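Local coordinates for protein acyl-coenzyme A oxidase 1 (Yarrowia lipolytica, PDB 5Y9D) that catalyses the oxygen-dependent, FAD-linked oxidation of 2,3-saturated acyl-CoAs to (2E)-enoyl-CoAs with release of hydrogen peroxide, in peroxisomal fatty acid beta-oxidation, at residues V336-G341 against D345-K350; S660-G663 against E667-F670. All coordinates share one frame; numbering follows the deposited sequence.

Interaction 1: residues V336-G341 against D345-K350; sequences VRRQFG and DTKETK. With FAD (flavin-adenine dinucleotide), chain D.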
# COMPACT_ATOMS: atom_id res chain seq x y z
N VAL A 336 8.60 -12.63 19.27
CA VAL A 336 8.95 -14.04 19.23
C VAL A 336 9.88 -14.43 18.08
O VAL A 336 10.64 -15.37 18.20
CB VAL A 336 7.70 -14.95 19.25
CG1 VAL A 336 7.01 -14.86 20.60
CG2 VAL A 336 6.72 -14.63 18.12
N ARG A 337 9.87 -13.68 16.99
CA ARG A 337 10.71 -13.97 15.85
C ARG A 337 12.17 -13.63 16.17
O ARG A 337 12.45 -12.59 16.80
CB ARG A 337 10.20 -13.20 14.64
CG ARG A 337 11.01 -13.34 13.41
CD ARG A 337 11.14 -14.77 12.98
NE ARG A 337 11.63 -14.81 11.61
CZ ARG A 337 11.50 -15.85 10.81
NH1 ARG A 337 10.92 -16.93 11.25
NH2 ARG A 337 11.95 -15.79 9.56
N ARG A 338 13.07 -14.52 15.81
CA ARG A 338 14.48 -14.29 15.99
C ARG A 338 15.20 -14.38 14.66
O ARG A 338 15.02 -15.31 13.92
CB ARG A 338 15.08 -15.31 16.96
CG ARG A 338 14.54 -15.28 18.38
CD ARG A 338 15.06 -16.50 19.11
NE ARG A 338 14.58 -16.67 20.47
CZ ARG A 338 15.02 -15.98 21.50
NH1 ARG A 338 15.93 -15.05 21.34
NH2 ARG A 338 14.53 -16.20 22.70
N GLN A 339 15.98 -13.37 14.34
CA GLN A 339 16.87 -13.44 13.19
C GLN A 339 18.21 -12.79 13.51
O GLN A 339 18.24 -11.64 13.90
CB GLN A 339 16.20 -12.82 11.97
CG GLN A 339 16.52 -13.49 10.66
CD GLN A 339 15.96 -14.88 10.49
OE1 GLN A 339 15.40 -15.46 11.40
NE2 GLN A 339 16.11 -15.41 9.32
N PHE A 340 19.31 -13.54 13.37
CA PHE A 340 20.70 -13.03 13.41
C PHE A 340 21.45 -12.88 14.73
O PHE A 340 22.60 -12.51 14.73
CB PHE A 340 20.81 -11.70 12.67
CG PHE A 340 20.64 -11.81 11.20
CD1 PHE A 340 21.62 -12.37 10.43
CD2 PHE A 340 19.50 -11.35 10.60
CE1 PHE A 340 21.46 -12.47 9.08
CE2 PHE A 340 19.33 -11.45 9.25
CZ PHE A 340 20.32 -12.01 8.49
N GLY A 341 20.84 -13.19 15.85
CA GLY A 341 21.45 -12.93 17.15
C GLY A 341 22.53 -13.85 17.73
O GLY A 341 22.87 -14.86 17.16
N ASP A 345 22.60 -19.30 25.06
CA ASP A 345 22.45 -20.61 24.44
C ASP A 345 22.40 -20.56 22.92
O ASP A 345 21.83 -21.43 22.29
CB ASP A 345 21.31 -21.42 25.04
CG ASP A 345 21.74 -22.85 25.38
OD1 ASP A 345 22.48 -23.03 26.38
OD2 ASP A 345 21.36 -23.78 24.66
N THR A 346 22.95 -19.50 22.35
CA THR A 346 23.12 -19.40 20.91
C THR A 346 21.80 -19.15 20.19
O THR A 346 21.70 -19.32 18.99
CB THR A 346 23.90 -20.59 20.30
OG1 THR A 346 24.65 -20.14 19.17
CG2 THR A 346 22.98 -21.73 19.86
N LYS A 347 20.80 -18.76 20.95
CA LYS A 347 19.59 -18.29 20.35
C LYS A 347 19.85 -16.92 19.72
O LYS A 347 20.52 -16.08 20.30
CB LYS A 347 18.46 -18.24 21.37
CG LYS A 347 18.04 -19.61 21.84
CD LYS A 347 16.64 -19.60 22.41
CE LYS A 347 16.39 -20.85 23.24
NZ LYS A 347 17.14 -22.03 22.73
N GLU A 348 19.32 -16.73 18.53
CA GLU A 348 19.39 -15.48 17.81
C GLU A 348 18.57 -14.41 18.48
O GLU A 348 17.76 -14.70 19.35
CB GLU A 348 18.89 -15.67 16.39
CG GLU A 348 19.93 -16.29 15.48
CD GLU A 348 19.32 -16.96 14.27
OE1 GLU A 348 19.12 -16.28 13.22
OE2 GLU A 348 19.07 -18.18 14.37
N THR A 349 18.80 -13.16 18.08
CA THR A 349 18.11 -12.02 18.67
C THR A 349 16.65 -11.93 18.17
O THR A 349 16.35 -12.20 17.02
CB THR A 349 18.86 -10.70 18.35
OG1 THR A 349 20.21 -10.84 18.79
CG2 THR A 349 18.24 -9.48 19.02
N LYS A 350 15.79 -11.58 19.11
CA LYS A 350 14.38 -11.24 18.88
C LYS A 350 14.24 -9.94 18.10
O LYS A 350 14.75 -8.92 18.56
CB LYS A 350 13.72 -11.04 20.24
CG LYS A 350 13.45 -12.35 20.95
CD LYS A 350 13.47 -12.19 22.48
CE LYS A 350 12.44 -11.21 23.00
NZ LYS A 350 11.38 -11.92 23.77
PA FAD D . 13.12 -12.28 8.52
O1A FAD D . 12.77 -13.04 9.72
O2A FAD D . 14.47 -12.33 7.96
O5B FAD D . 12.76 -10.79 8.84
C5B FAD D . 11.70 -10.46 9.72
C4B FAD D . 11.66 -8.97 9.94
O4B FAD D . 12.65 -8.60 10.90
C3B FAD D . 11.97 -8.21 8.67
O3B FAD D . 11.06 -7.14 8.54
C2B FAD D . 13.37 -7.69 8.85
O2B FAD D . 13.54 -6.37 8.35
C1B FAD D . 13.59 -7.70 10.34
N9A FAD D . 14.99 -8.09 10.59
C8A FAD D . 15.55 -9.26 10.31
N7A FAD D . 16.85 -9.25 10.64
C5A FAD D . 17.14 -8.05 11.14
C6A FAD D . 18.32 -7.35 11.68
N6A FAD D . 19.51 -7.96 11.77
N1A FAD D . 18.19 -6.08 12.08
C2A FAD D . 17.03 -5.46 12.01
N3A FAD D . 15.92 -6.02 11.53
C4A FAD D . 15.91 -7.29 11.09
N1 FAD D . 12.61 -18.70 -0.44
C2 FAD D . 13.21 -19.66 -1.14
O2 FAD D . 14.22 -20.17 -0.68
N3 FAD D . 12.75 -20.10 -2.29
C4 FAD D . 11.67 -19.59 -2.84
O4 FAD D . 11.28 -20.02 -3.91
C4X FAD D . 10.95 -18.53 -2.14
N5 FAD D . 9.85 -17.97 -2.65
C5X FAD D . 9.21 -17.01 -1.98
C6 FAD D . 8.07 -16.48 -2.52
C7 FAD D . 7.40 -15.49 -1.86
C7M FAD D . 6.17 -14.91 -2.47
C8 FAD D . 7.91 -15.01 -0.56
C8M FAD D . 7.16 -13.93 0.15
C9 FAD D . 9.06 -15.54 -0.01
C9A FAD D . 9.72 -16.53 -0.68
N10 FAD D . 10.88 -17.09 -0.15
C10 FAD D . 11.50 -18.10 -0.87
C1' FAD D . 11.42 -16.66 1.14
C2' FAD D . 11.86 -15.22 1.13
O2' FAD D . 13.17 -15.21 0.60
C3' FAD D . 11.91 -14.70 2.55
O3' FAD D . 10.64 -14.14 2.85
C4' FAD D . 12.97 -13.63 2.78
O4' FAD D . 14.17 -13.98 2.11
C5' FAD D . 13.31 -13.50 4.24
O5' FAD D . 12.14 -13.25 4.99
P FAD D . 12.00 -13.82 6.43
O1P FAD D . 10.66 -14.37 6.54
O2P FAD D . 13.16 -14.66 6.70
O3P FAD D . 12.08 -12.55 7.35

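Interaction 2: residues S660-G663 against E667-F670; sequences SYDG and EKYF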
# COMPACT_ATOMS: atom_id res chain seq x y z
N SER A 660 -1.34 -14.62 17.52
CA SER A 660 -1.94 -15.29 18.68
C SER A 660 -1.50 -14.75 20.04
O SER A 660 -0.32 -14.48 20.26
CB SER A 660 -1.70 -16.79 18.62
OG SER A 660 -2.50 -17.33 17.57
N TYR A 661 -2.49 -14.58 20.92
CA TYR A 661 -2.28 -14.14 22.28
C TYR A 661 -1.16 -14.88 23.00
O TYR A 661 -0.32 -14.25 23.63
CB TYR A 661 -3.59 -14.29 23.07
CG TYR A 661 -3.54 -13.76 24.51
CD1 TYR A 661 -3.87 -12.44 24.79
CD2 TYR A 661 -3.19 -14.59 25.59
CE1 TYR A 661 -3.84 -11.96 26.10
CE2 TYR A 661 -3.16 -14.12 26.90
CZ TYR A 661 -3.48 -12.79 27.15
OH TYR A 661 -3.45 -12.29 28.43
N ASP A 662 -1.18 -16.20 22.93
CA ASP A 662 -0.25 -17.05 23.67
C ASP A 662 1.08 -17.21 22.95
O ASP A 662 2.02 -17.78 23.51
CB ASP A 662 -0.88 -18.41 23.99
CG ASP A 662 -1.03 -19.33 22.75
OD1 ASP A 662 -0.73 -18.90 21.61
OD2 ASP A 662 -1.46 -20.52 22.94
N GLY A 663 1.17 -16.71 21.71
CA GLY A 663 2.46 -16.58 21.05
C GLY A 663 2.98 -17.84 20.41
O GLY A 663 4.13 -17.89 19.95
N GLU A 667 3.37 -23.12 15.57
CA GLU A 667 2.43 -24.21 15.63
C GLU A 667 1.12 -23.80 14.97
O GLU A 667 0.63 -24.50 14.06
CB GLU A 667 2.21 -24.70 17.07
CG GLU A 667 1.33 -25.95 17.13
CD GLU A 667 1.78 -26.94 18.19
OE1 GLU A 667 2.08 -26.48 19.33
OE2 GLU A 667 1.85 -28.17 17.87
N LYS A 668 0.58 -22.65 15.39
CA LYS A 668 -0.72 -22.19 14.88
C LYS A 668 -0.68 -21.85 13.41
O LYS A 668 -1.62 -22.16 12.70
CB LYS A 668 -1.26 -21.03 15.70
CG LYS A 668 -1.67 -21.48 17.09
CD LYS A 668 -2.23 -20.36 17.91
CE LYS A 668 -2.60 -20.85 19.30
NZ LYS A 668 -3.59 -19.92 19.90
N TYR A 669 0.43 -21.26 12.96
CA TYR A 669 0.61 -20.91 11.55
C TYR A 669 0.68 -22.15 10.69
O TYR A 669 0.05 -22.25 9.65
CB TYR A 669 1.89 -20.08 11.41
CG TYR A 669 2.27 -19.58 10.04
CD1 TYR A 669 1.35 -19.32 9.06
CD2 TYR A 669 3.59 -19.26 9.78
CE1 TYR A 669 1.75 -18.83 7.82
CE2 TYR A 669 4.00 -18.76 8.56
CZ TYR A 669 3.08 -18.55 7.57
OH TYR A 669 3.52 -18.05 6.37
N PHE A 670 1.45 -23.12 11.12
CA PHE A 670 1.49 -24.40 10.39
C PHE A 670 0.08 -25.09 10.43
O PHE A 670 -0.33 -25.72 9.47
CB PHE A 670 2.61 -25.25 10.99
CG PHE A 670 2.84 -26.54 10.31
CD1 PHE A 670 3.38 -26.59 9.05
CD2 PHE A 670 2.57 -27.75 10.96
CE1 PHE A 670 3.62 -27.81 8.42
CE2 PHE A 670 2.78 -28.97 10.34
CZ PHE A 670 3.33 -29.00 9.07

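Interaction 1: residues V336-G341 against D345-K350
Arg338 and Lys350 form a single beta bridge where the loop between helix 306-334 and helix 355-391 folds back on itself, in the C-alpha1 region beside the FAD of an acyl-CoA oxidase. Backbone contacts come first: Gln339 N donates to Thr349 O at 2.9 Å, and Lys350 CA approaches Arg337 O at 3.1 Å in a CA-H...O contact.

Two side chains add polar bonds to the opposing backbone. Glu348 OE1 takes the N-H of Phe340 with its anti lone pair, 2.8 Å away and nearly straight at 170°; the same carboxylate is held by His173 and Asn176 of the second subunit. Arg338, its CG beside the backbone N (chi1 -62°) and its chain extended to NE, brings NH1 to within 2.7 Å of Glu348 O, which lies 16° out of the guanidinium plane. The guanidinium is sandwiched off-centre between CD of Lys347 on one face and CG of Lys350 on the other, while Asp28 and Glu32 bind NE and NH2 and probably offset the crowding of positive charge. With a leucine here, Glu348 O would probably lose its side-chain donor and Asp28 its charged mate.

Cofactor contacts lie on the 336-341 side. Arg337 grips one pyrophosphate oxygen with two bonds, NE to FAD O1A at 2.8 Å and NH2 to FAD O1A at 2.9 Å, while its NH1 binds Leu171 O of the second subunit. Next to the adenine, Phe340 turns a ring edge to the cofactor, with CD2 3.4 Å from FAD N7A.

Interaction 2: residues S660-G663 against E667-F670
Lys668 reaches back from the first turn of helix 665-676 over the loop that leads into it, and its side chain meets Ser660 and Asp662. The close part of the contact is at Ser660, a buried residue whose CB points toward the helix. Its OG lies 3.1 Å from Lys668 CD, and Ser660 CB is 3.7 Å from that same methylene, so the serine packs alongside the aliphatic part of the lysine. The hydroxyl has its polar partner in its own loop, the carbonyl oxygen of Pro657, a residue the lysine side chain also touches.

Farther along the lysine, the fit slackens. The chain runs straight from CG (chi2 and chi3 both near -179°) and meets Asp662 coming from the opposite direction. Their salt bridge is a long one, with OD1 of Asp662 3.5 Å from NZ of Lys668, and OD2 stands little farther from NZ, at 3.8 Å. This even spread of distances suggests a loose electrostatic pairing of two partly exposed residues. Lys668 NZ has a further acid in Asp651, but at long, weak range.

Asp662 is fixed from its own side. With CG between the backbone N and the carbonyl carbon (chi1 72°), OD1 accepts the backbone N-H of Asn664 in an Asx turn while still facing the ammonium.

Between Ser660 and Gly663 the chain makes a type I beta turn, closed by a weak bond from Gly663 N to Ser660 O at 3.0 Å. Gly663 then takes a positive phi of 82°, favourable for glycine. The arrangement is thus a turn-to-helix junction: a type I turn overlapping an Asx turn, tied by an ion pair to the start of the helix that follows, in the C-terminal helical part of the oxidase.

Interaction 1 closes long before interaction 2 opens along the chain, the first in the C-alpha1 region and the second in the C-terminal helical region, yet their centres lie only about 18 Å apart. They touch directly, by packing of Val336 CG1 at 4.2 Å from Gly663 O. Helix 28-38 serves both: Asp28, Glu32 and Glu36 hold the basic side chains of interaction 1, and Arg37 binds Tyr661. Helix 665-676 also bridges them, since Tyr666 bonds to Arg337 while Lys668 belongs to interaction 2. The second subunit meets both, its Leu171 contacting Arg337 and Tyr669. The C-terminal helical region is thereby joined to the FAD-binding loop at the dimer interface.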